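Local coordinates for MccB protein (Escherichia coli, PDB 6OM4), which is thought to adenylate the N-formylated MccA peptide with ATP, building the phosphoramidate-linked nucleotide of the antibiotic microcin C7, at residues 207-212 with 224-229; 214-217 with 221-224; 303-308 with 316-321. All blocks are in the same frame, centred on the assembly; numbering follows the deposited sequence.

Contact 1 of 3, residues 207-212 with 224-229; sequences DIWVVS and NKYCVR. With ND7 (5'-O-[(S)-amino(hydroxy)phosphoryl]adenosine), chain M.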
loop_
_atom_site.group_PDB
_atom_site.type_symbol
_atom_site.label_atom_id
_atom_site.label_comp_id
_atom_site.label_asym_id
_atom_site.label_seq_id
_atom_site.Cartn_x
_atom_site.Cartn_y
_atom_site.Cartn_z
ATOM N N ASP A 207 11.683 -1.892 9.075
ATOM C CA ASP A 207 10.285 -2.137 9.466
ATOM C C ASP A 207 9.626 -3.085 8.462
ATOM O O ASP A 207 8.805 -3.915 8.871
ATOM C CB ASP A 207 9.524 -0.817 9.635
ATOM C CG ASP A 207 10.010 -0.043 10.859
ATOM O OD1 ASP A 207 9.535 -0.366 11.955
ATOM O OD2 ASP A 207 10.904 0.822 10.733
ATOM N N ILE A 208 9.953 -2.917 7.165
ATOM C CA ILE A 208 9.457 -3.750 6.068
ATOM C C ILE A 208 10.397 -3.592 4.865
ATOM O O ILE A 208 11.001 -2.507 4.648
ATOM C CB ILE A 208 7.991 -3.404 5.728
ATOM C CG1 ILE A 208 7.430 -4.416 4.731
ATOM C CG2 ILE A 208 7.855 -1.950 5.262
ATOM C CD1 ILE A 208 5.913 -4.424 4.631
ATOM N N TRP A 209 10.565 -4.690 4.127
ATOM C CA TRP A 209 11.159 -4.671 2.825
ATOM C C TRP A 209 10.070 -4.610 1.755
ATOM O O TRP A 209 9.152 -5.462 1.719
ATOM C CB TRP A 209 11.974 -5.945 2.591
ATOM C CG TRP A 209 13.220 -6.075 3.414
ATOM C CD1 TRP A 209 13.700 -5.276 4.403
ATOM C CD2 TRP A 209 14.159 -7.149 3.258
ATOM N NE1 TRP A 209 14.905 -5.774 4.863
ATOM C CE2 TRP A 209 15.178 -6.950 4.209
ATOM C CE3 TRP A 209 14.214 -8.253 2.401
ATOM C CZ2 TRP A 209 16.277 -7.818 4.286
ATOM C CZ3 TRP A 209 15.290 -9.108 2.482
ATOM C CH2 TRP A 209 16.269 -8.922 3.453
ATOM N N VAL A 210 10.292 -3.717 0.787
ATOM C CA VAL A 210 9.550 -3.721 -0.417
ATOM C C VAL A 210 10.370 -4.515 -1.429
ATOM O O VAL A 210 11.434 -4.071 -1.835
ATOM C CB VAL A 210 9.272 -2.299 -0.932
ATOM C CG1 VAL A 210 8.627 -2.349 -2.316
ATOM C CG2 VAL A 210 8.425 -1.494 0.064
ATOM N N VAL A 211 9.826 -5.641 -1.870
ATOM C CA VAL A 211 10.539 -6.550 -2.737
ATOM C C VAL A 211 10.057 -6.303 -4.166
ATOM O O VAL A 211 8.999 -6.808 -4.585
ATOM C CB VAL A 211 10.385 -8.020 -2.303
ATOM C CG1 VAL A 211 11.203 -8.925 -3.189
ATOM C CG2 VAL A 211 10.756 -8.192 -0.842
ATOM N N SER A 212 10.843 -5.478 -4.865
ATOM C CA SER A 212 10.511 -4.930 -6.187
ATOM C C SER A 212 11.653 -5.231 -7.171
ATOM O O SER A 212 11.972 -4.401 -8.042
ATOM C CB SER A 212 10.179 -3.435 -6.114
ATOM O OG SER A 212 11.046 -2.653 -5.257
ATOM N N ASN A 224 11.820 -14.777 0.587
ATOM C CA ASN A 224 10.838 -15.341 1.452
ATOM C C ASN A 224 11.549 -16.147 2.551
ATOM O O ASN A 224 11.303 -15.939 3.737
ATOM C CB ASN A 224 9.857 -16.180 0.649
ATOM C CG ASN A 224 8.822 -16.864 1.519
ATOM O OD1 ASN A 224 8.873 -18.084 1.768
ATOM N ND2 ASN A 224 7.927 -16.069 2.037
ATOM N N LYS A 225 12.425 -17.079 2.147
ATOM C CA LYS A 225 13.113 -17.957 3.118
ATOM C C LYS A 225 13.953 -17.112 4.078
ATOM O O LYS A 225 13.859 -17.301 5.315
ATOM C CB LYS A 225 13.929 -19.032 2.384
ATOM C CG LYS A 225 14.996 -19.730 3.227
ATOM C CD LYS A 225 15.613 -20.967 2.575
ATOM C CE LYS A 225 14.622 -22.117 2.437
ATOM N NZ LYS A 225 15.289 -23.444 2.297
ATOM N N TYR A 226 14.719 -16.155 3.533
ATOM C CA TYR A 226 15.566 -15.291 4.322
ATOM C C TYR A 226 14.737 -14.515 5.337
ATOM O O TYR A 226 15.141 -14.417 6.505
ATOM C CB TYR A 226 16.373 -14.309 3.472
ATOM C CG TYR A 226 17.267 -13.396 4.271
ATOM C CD1 TYR A 226 16.802 -12.206 4.776
ATOM C CD2 TYR A 226 18.565 -13.762 4.589
ATOM C CE1 TYR A 226 17.596 -11.373 5.543
ATOM C CE2 TYR A 226 19.387 -12.925 5.327
ATOM C CZ TYR A 226 18.885 -11.760 5.863
ATOM O OH TYR A 226 19.712 -10.932 6.577
ATOM N N CYS A 227 13.576 -13.972 4.903
ATOM C CA CYS A 227 12.764 -13.096 5.769
ATOM C C CYS A 227 12.071 -13.905 6.866
ATOM O O CYS A 227 11.969 -13.435 7.989
ATOM C CB CYS A 227 11.736 -12.295 4.973
ATOM S SG CYS A 227 12.535 -10.896 4.138
ATOM N N VAL A 228 11.665 -15.121 6.548
ATOM C CA VAL A 228 11.141 -16.023 7.590
ATOM C C VAL A 228 12.243 -16.257 8.633
ATOM O O VAL A 228 11.987 -16.194 9.862
ATOM C CB VAL A 228 10.649 -17.348 6.976
ATOM C CG1 VAL A 228 10.361 -18.366 8.053
ATOM C CG2 VAL A 228 9.408 -17.171 6.108
ATOM N N ARG A 229 13.449 -16.599 8.163
ATOM C CA ARG A 229 14.555 -16.922 9.098
ATOM C C ARG A 229 14.966 -15.682 9.903
ATOM O O ARG A 229 15.353 -15.780 11.080
ATOM C CB ARG A 229 15.769 -17.495 8.354
ATOM C CG ARG A 229 15.551 -18.888 7.769
ATOM C CD ARG A 229 16.699 -19.474 6.936
ATOM N NE ARG A 229 16.462 -20.898 6.627
ATOM C CZ ARG A 229 17.400 -21.801 6.292
ATOM N NH1 ARG A 229 18.663 -21.438 6.139
ATOM N NH2 ARG A 229 17.067 -23.071 6.112
HETATM O O1A ND7 M . 12.547 -4.460 -14.369
HETATM P PA ND7 M . 11.755 -3.653 -13.381
HETATM O O2A ND7 M . 11.073 -2.388 -13.883
HETATM N N3A ND7 M . 10.581 -4.740 -12.812
HETATM O "O5'" ND7 M . 12.601 -3.198 -12.119
HETATM C "C5'" ND7 M . 13.340 -4.254 -11.432
HETATM C "C4'" ND7 M . 14.495 -3.525 -10.699
HETATM C "C3'" ND7 M . 15.568 -3.101 -11.758
HETATM O "O3'" ND7 M . 15.946 -1.785 -11.632
HETATM C "C2'" ND7 M . 16.678 -4.211 -11.527
HETATM O "O2'" ND7 M . 18.027 -3.639 -11.736
HETATM C "C1'" ND7 M . 16.563 -4.562 -10.239
HETATM O "O4'" ND7 M . 14.995 -4.386 -9.869
HETATM N N9 ND7 M . 16.867 -5.921 -9.895
HETATM C C4 ND7 M . 17.696 -6.325 -8.893
HETATM C C5 ND7 M . 17.694 -7.674 -8.885
HETATM N N7 ND7 M . 16.863 -8.104 -9.862
HETATM C C8 ND7 M . 16.363 -7.034 -10.448
HETATM N N3 ND7 M . 18.441 -5.620 -8.015
HETATM C C2 ND7 M . 19.155 -6.259 -7.137
HETATM N N1 ND7 M . 19.188 -7.596 -7.116
HETATM C C6 ND7 M . 18.478 -8.312 -7.947
HETATM N N6 ND7 M . 18.532 -9.763 -7.903
#
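The indole of Trp-209 meets Tyr-226 and Cys-227 on the neighbouring helix, and these three side chains make the whole contact. From CA of Trp-209 the CB heads toward the helix. CG then lies anti to the carbonyl carbon (chi1 -69°), and with CD1 turned back over CA the six-membered ring is the part carried out to the helix. CE3 comes first, 3.6 Å from Cys-227 SG, with CZ3 close behind at 3.7 Å from the same sulfur. The sulfur stands 4.0 Å from the centroid of the Trp-209 six-membered ring, displaced from its normal, an oblique sulfur-aromatic contact.

The contact ties strand 208-211 to helix 219-230 within a beta-alpha-beta unit that strand 234-240 completes, part of the Rossmann-like core expected of a ThiF-family enzyme. Trp-209 is buried here, and Tyr-234 of that last strand touches both it and Cys-227.

Farther out, CH2 of Trp-209 approaches Tyr-226 CE1 to 3.5 Å and Tyr-226 CD1 to 3.6 Å. The two rings meet rim to rim with neither lying over the other, their planes only 15° apart, and the Tyr-226 ring also packs edge-to-face with His-201. On the other side of the indole NE1 gives its hydrogen to the carbonyl oxygen of Pro-204, which fixes the rotation of the ring.

Contact 2 of 3, residues 214-217 with 221-224; sequences DHPF and NWVN. With ND7 (5'-O-[(S)-amino(hydroxy)phosphoryl]adenosine), chain M.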
loop_
_atom_site.group_PDB
_atom_site.type_symbol
_atom_site.label_atom_id
_atom_site.label_comp_id
_atom_site.label_asym_id
_atom_site.label_seq_id
_atom_site.Cartn_x
_atom_site.Cartn_y
_atom_site.Cartn_z
ATOM N N ASP A 214 13.390 -8.811 -9.388
ATOM C CA ASP A 214 12.752 -9.906 -10.094
ATOM C C ASP A 214 13.706 -10.878 -10.816
ATOM O O ASP A 214 13.209 -11.710 -11.562
ATOM C CB ASP A 214 11.785 -9.326 -11.121
ATOM C CG ASP A 214 12.405 -8.345 -12.113
ATOM O OD1 ASP A 214 13.658 -8.189 -12.111
ATOM O OD2 ASP A 214 11.632 -7.764 -12.926
ATOM N N HIS A 215 15.020 -10.810 -10.580
ATOM C CA HIS A 215 16.004 -11.718 -11.150
ATOM C C HIS A 215 16.815 -12.373 -10.040
ATOM O O HIS A 215 17.324 -11.654 -9.186
ATOM C CB HIS A 215 16.989 -10.961 -12.062
ATOM C CG HIS A 215 18.233 -11.726 -12.367
ATOM N ND1 HIS A 215 18.265 -12.704 -13.335
ATOM C CD2 HIS A 215 19.475 -11.664 -11.840
ATOM C CE1 HIS A 215 19.476 -13.227 -13.388
ATOM N NE2 HIS A 215 20.244 -12.594 -12.494
ATOM N N PRO A 216 16.964 -13.706 -10.063
ATOM C CA PRO A 216 16.346 -14.648 -10.973
ATOM C C PRO A 216 14.866 -14.904 -10.664
ATOM O O PRO A 216 14.320 -14.271 -9.784
ATOM C CB PRO A 216 17.121 -15.951 -10.728
ATOM C CG PRO A 216 17.513 -15.839 -9.281
ATOM C CD PRO A 216 17.916 -14.385 -9.161
ATOM N N PHE A 217 14.246 -15.823 -11.404
ATOM C CA PHE A 217 12.855 -16.159 -11.224
ATOM C C PHE A 217 12.622 -16.590 -9.770
ATOM O O PHE A 217 11.512 -16.441 -9.291
ATOM C CB PHE A 217 12.392 -17.276 -12.155
ATOM C CG PHE A 217 11.853 -16.870 -13.512
ATOM C CD1 PHE A 217 12.155 -15.640 -14.092
ATOM C CD2 PHE A 217 11.050 -17.755 -14.228
ATOM C CE1 PHE A 217 11.666 -15.292 -15.347
ATOM C CE2 PHE A 217 10.586 -17.423 -15.495
ATOM C CZ PHE A 217 10.878 -16.185 -16.045
ATOM N N ASN A 221 11.654 -16.541 -3.883
ATOM C CA ASN A 221 11.789 -17.727 -2.975
ATOM C C ASN A 221 12.928 -17.524 -1.973
ATOM O O ASN A 221 12.771 -17.828 -0.762
ATOM C CB ASN A 221 11.929 -19.019 -3.767
ATOM C CG ASN A 221 10.779 -19.231 -4.716
ATOM O OD1 ASN A 221 10.866 -18.821 -5.876
ATOM N ND2 ASN A 221 9.691 -19.794 -4.207
ATOM N N TRP A 222 14.056 -16.982 -2.451
ATOM C CA TRP A 222 15.169 -16.662 -1.590
ATOM C C TRP A 222 14.753 -15.640 -0.529
ATOM O O TRP A 222 15.116 -15.752 0.663
ATOM C CB TRP A 222 16.335 -16.074 -2.373
ATOM C CG TRP A 222 17.012 -17.014 -3.304
ATOM C CD1 TRP A 222 16.903 -18.375 -3.350
ATOM C CD2 TRP A 222 17.982 -16.636 -4.296
ATOM N NE1 TRP A 222 17.767 -18.867 -4.300
ATOM C CE2 TRP A 222 18.380 -17.821 -4.939
ATOM C CE3 TRP A 222 18.520 -15.410 -4.716
ATOM C CZ2 TRP A 222 19.329 -17.817 -5.968
ATOM C CZ3 TRP A 222 19.419 -15.405 -5.762
ATOM C CH2 TRP A 222 19.826 -16.598 -6.367
ATOM N N VAL A 223 14.111 -14.560 -1.003
ATOM C CA VAL A 223 13.730 -13.456 -0.087
ATOM C C VAL A 223 12.796 -13.993 1.005
ATOM O O VAL A 223 12.934 -13.710 2.156
ATOM C CB VAL A 223 13.091 -12.300 -0.881
ATOM C CG1 VAL A 223 12.516 -11.268 0.072
ATOM C CG2 VAL A 223 14.080 -11.657 -1.840
ATOM N N ASN A 224 11.820 -14.777 0.587
ATOM C CA ASN A 224 10.838 -15.341 1.452
ATOM C C ASN A 224 11.549 -16.147 2.551
ATOM O O ASN A 224 11.303 -15.939 3.737
ATOM C CB ASN A 224 9.857 -16.180 0.649
ATOM C CG ASN A 224 8.822 -16.864 1.519
ATOM O OD1 ASN A 224 8.873 -18.084 1.768
ATOM N ND2 ASN A 224 7.927 -16.069 2.037
HETATM O O1A ND7 M . 12.547 -4.460 -14.369
HETATM P PA ND7 M . 11.755 -3.653 -13.381
HETATM O O2A ND7 M . 11.073 -2.388 -13.883
HETATM N N3A ND7 M . 10.581 -4.740 -12.812
HETATM O "O5'" ND7 M . 12.601 -3.198 -12.119
HETATM C "C5'" ND7 M . 13.340 -4.254 -11.432
HETATM C "C4'" ND7 M . 14.495 -3.525 -10.699
HETATM C "C3'" ND7 M . 15.568 -3.101 -11.758
HETATM O "O3'" ND7 M . 15.946 -1.785 -11.632
HETATM C "C2'" ND7 M . 16.678 -4.211 -11.527
HETATM O "O2'" ND7 M . 18.027 -3.639 -11.736
HETATM C "C1'" ND7 M . 16.563 -4.562 -10.239
HETATM O "O4'" ND7 M . 14.995 -4.386 -9.869
HETATM N N9 ND7 M . 16.867 -5.921 -9.895
HETATM C C4 ND7 M . 17.696 -6.325 -8.893
HETATM C C5 ND7 M . 17.694 -7.674 -8.885
HETATM N N7 ND7 M . 16.863 -8.104 -9.862
HETATM C C8 ND7 M . 16.363 -7.034 -10.448
HETATM N N3 ND7 M . 18.441 -5.620 -8.015
HETATM C C2 ND7 M . 19.155 -6.259 -7.137
HETATM N N1 ND7 M . 19.188 -7.596 -7.116
HETATM C C6 ND7 M . 18.478 -8.312 -7.947
HETATM N N6 ND7 M . 18.532 -9.763 -7.903
HETATM O O HOH W 1 9.903 -18.598 -8.144
#
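CG and CD of Pro-216 lie against the CZ3-CH2 corner of the Trp-222 indole, pinning the loop that follows strand 208-211 to the first turns of helix 219-230. This is the strand-to-helix connection of a Rossmann-like, ThiF-type fold, and it borders the adenine pocket. The two side chains run at about a right angle to each other. CG of the proline lies 4.2 Å from the centroid of the Trp-222 six-membered ring and 29° off its normal, an off-centre CH-pi contact. Its nearest ring atom is Trp-222 CH2, while the proline CD sits beside CZ3. CG of Trp-222 lies anti to the carbonyl carbon, beside the backbone N (chi1 -68°), and from there the six-membered ring reaches Pro-216. The proline CD also lies over one face of the His-215 imidazole, near its rim.

The peptide bond before Pro-216 is cis, and His-215 O, the carbonyl oxygen that belongs to it, accepts a hydrogen bond, 2.6 Å from ND7 N6. His-215 N also makes a weak bond to ND7 N7, so this backbone reads the Hoogsteen edge of the adenine. One residue earlier, Asp-214 OD2 takes a weak hydrogen bond from the phosphoramidate nitrogen N3A and a further one from the backbone of the bound peptide. CB of Phe-217 leaves CA away from the helix, and the ring packs edge-to-face on Tyr-268. Asn-221 ND2 bonds Glu-259, while a water gives one hydrogen to Asn-221 OD1 and the other to Phe-217 O, 2.9 Å from the water oxygen.

Contact 3 of 3, residues 303-308 with 316-321; sequences AADVIK and PLSLNK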
loop_
_atom_site.group_PDB
_atom_site.type_symbol
_atom_site.label_atom_id
_atom_site.label_comp_id
_atom_site.label_asym_id
_atom_site.label_seq_id
_atom_site.Cartn_x
_atom_site.Cartn_y
_atom_site.Cartn_z
ATOM N N ALA A 303 2.284 0.374 -2.027
ATOM C CA ALA A 303 2.605 1.498 -1.142
ATOM C C ALA A 303 1.501 1.655 -0.080
ATOM O O ALA A 303 1.784 1.918 1.079
ATOM C CB ALA A 303 2.794 2.771 -1.912
ATOM N N ALA A 304 0.232 1.495 -0.482
ATOM C CA ALA A 304 -0.900 1.640 0.461
ATOM C C ALA A 304 -0.740 0.656 1.612
ATOM O O ALA A 304 -0.966 1.004 2.780
ATOM C CB ALA A 304 -2.209 1.375 -0.223
ATOM N N ASP A 305 -0.441 -0.592 1.270
ATOM C CA ASP A 305 -0.247 -1.620 2.306
ATOM C C ASP A 305 0.953 -1.322 3.216
ATOM O O ASP A 305 0.829 -1.542 4.402
ATOM C CB ASP A 305 -0.211 -3.005 1.674
ATOM C CG ASP A 305 -1.623 -3.556 1.436
ATOM O OD1 ASP A 305 -2.660 -2.813 1.668
ATOM O OD2 ASP A 305 -1.697 -4.726 1.037
ATOM N N VAL A 306 2.055 -0.765 2.707
ATOM C CA VAL A 306 3.185 -0.340 3.559
ATOM C C VAL A 306 2.752 0.745 4.561
ATOM O O VAL A 306 3.010 0.642 5.803
ATOM C CB VAL A 306 4.366 0.142 2.706
ATOM C CG1 VAL A 306 5.433 0.809 3.557
ATOM C CG2 VAL A 306 4.930 -0.991 1.886
ATOM N N ILE A 307 2.044 1.768 4.063
ATOM C CA ILE A 307 1.566 2.871 4.914
ATOM C C ILE A 307 0.610 2.324 5.972
ATOM O O ILE A 307 0.700 2.689 7.144
ATOM C CB ILE A 307 0.966 4.010 4.055
ATOM C CG1 ILE A 307 2.084 4.684 3.255
ATOM C CG2 ILE A 307 0.194 4.997 4.893
ATOM C CD1 ILE A 307 1.600 5.567 2.144
ATOM N N LYS A 308 -0.283 1.407 5.601
ATOM C CA LYS A 308 -1.218 0.831 6.597
ATOM C C LYS A 308 -0.481 -0.076 7.577
ATOM O O LYS A 308 -0.824 -0.090 8.737
ATOM C CB LYS A 308 -2.362 0.082 5.919
ATOM C CG LYS A 308 -3.290 1.020 5.175
ATOM C CD LYS A 308 -4.292 0.372 4.253
ATOM C CE LYS A 308 -5.227 1.444 3.706
ATOM N NZ LYS A 308 -6.168 0.907 2.698
ATOM N N PRO A 316 -3.883 -3.787 6.053
ATOM C CA PRO A 316 -3.399 -3.974 4.674
ATOM C C PRO A 316 -4.239 -5.023 3.930
ATOM O O PRO A 316 -4.589 -6.056 4.484
ATOM C CB PRO A 316 -1.949 -4.421 4.849
ATOM C CG PRO A 316 -1.564 -4.040 6.244
ATOM C CD PRO A 316 -2.838 -4.053 7.058
ATOM N N LEU A 317 -4.491 -4.794 2.639
ATOM C CA LEU A 317 -5.281 -5.722 1.844
ATOM C C LEU A 317 -4.554 -7.057 1.626
ATOM O O LEU A 317 -5.245 -8.103 1.507
ATOM C CB LEU A 317 -5.577 -5.072 0.497
ATOM C CG LEU A 317 -6.941 -4.423 0.293
ATOM C CD1 LEU A 317 -7.595 -3.920 1.560
ATOM C CD2 LEU A 317 -6.874 -3.349 -0.780
ATOM N N SER A 318 -3.204 -7.046 1.551
ATOM C CA SER A 318 -2.468 -8.210 1.074
ATOM C C SER A 318 -1.964 -9.112 2.197
ATOM O O SER A 318 -1.164 -9.990 1.938
ATOM C CB SER A 318 -1.378 -7.834 0.108
ATOM O OG SER A 318 -0.336 -7.111 0.740
ATOM N N LEU A 319 -2.420 -8.914 3.443
ATOM C CA LEU A 319 -2.160 -9.957 4.460
ATOM C C LEU A 319 -2.737 -11.287 3.938
ATOM O O LEU A 319 -3.949 -11.369 3.636
ATOM C CB LEU A 319 -2.870 -9.583 5.766
ATOM C CG LEU A 319 -2.144 -8.807 6.859
ATOM C CD1 LEU A 319 -0.914 -8.064 6.440
ATOM C CD2 LEU A 319 -3.108 -7.901 7.588
ATOM N N ASN A 320 -1.910 -12.330 3.862
ATOM C CA ASN A 320 -2.380 -13.697 3.544
ATOM C C ASN A 320 -2.910 -13.792 2.109
ATOM O O ASN A 320 -3.668 -14.723 1.801
ATOM C CB ASN A 320 -3.480 -14.156 4.518
ATOM C CG ASN A 320 -2.991 -14.212 5.943
ATOM O OD1 ASN A 320 -2.029 -14.932 6.207
ATOM N ND2 ASN A 320 -3.636 -13.458 6.839
ATOM N N LYS A 321 -2.513 -12.876 1.205
ATOM C CA LYS A 321 -3.126 -12.818 -0.130
ATOM C C LYS A 321 -2.104 -12.314 -1.160
ATOM O O LYS A 321 -1.359 -11.417 -0.891
ATOM C CB LYS A 321 -4.369 -11.915 -0.138
ATOM C CG LYS A 321 -5.546 -12.465 0.665
ATOM C CD LYS A 321 -6.781 -11.631 0.608
ATOM C CE LYS A 321 -7.749 -12.060 1.692
ATOM N NZ LYS A 321 -9.093 -11.528 1.405
#
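The carboxylate of Asp-305 reaches from helix 292-311 into the turn opened by Pro-316 and gathers the donors there. Leu-317 N gives its hydrogen to OD1 of Asp-305 over 2.9 Å, arriving on the syn side but tilted 34° out of the carboxylate plane. Ser-318 N does the same for OD2 at 2.8 Å, again syn and again out of plane. The hydroxyl of the same serine donates to OD2 as well, with 2.8 Å between Ser-318 OG and Asp-305 OD2, this time on the anti lone pair. OD2 thus accepts two hydrogen bonds from a single residue. The serine can do this because its OG lies between the backbone N and the carbonyl carbon (chi1 68°), which brings the hydroxyl round to the aspartate.

Two consecutive amides inside a type I turn from Pro-316 to Leu-319 are satisfied in this way, and a type II turn from Ser-318 to Lys-321 overlaps it and leads into strand 321-326. Packing completes the join: CB of Pro-316 lies 3.5 Å from CG of Asp-305, and CB of Lys-308 stands beside the proline ring. Phe-246 and Ile-235, from two strands of the central sheet, also touch the aspartate, while a backbone bond to Leu-249 ties Ser-318 to the first of those strands.

Three donors on a buried carboxylate would spread and stabilise its negative charge, consistent with an ionised Asp-305 that would hold the turn in place against its helix.

Contacts 1 and 2 overlap on helix 219-230, sharing Asn-224, and their centres lie about 10 Å apart; Val-211 packs on Val-223 between them. Contact 3 follows later in the chain, its centre about 14 Å from that of contact 1 and about 20 Å from that of contact 2. It is joined to contact 1 through the sheet, since Ile-208 and Val-210 of strand 208-211 lie against Val-306 of helix 292-311. That strand therefore has helix 219-230 on one face and helix 292-311 on the other, giving the layered architecture of a Rossmann-like domain. Nucleotide-contacting residues occur in contacts 1 and 2, whereas contact 3 lies away from the nucleotide and zinc sites, nearer the centre of the chain.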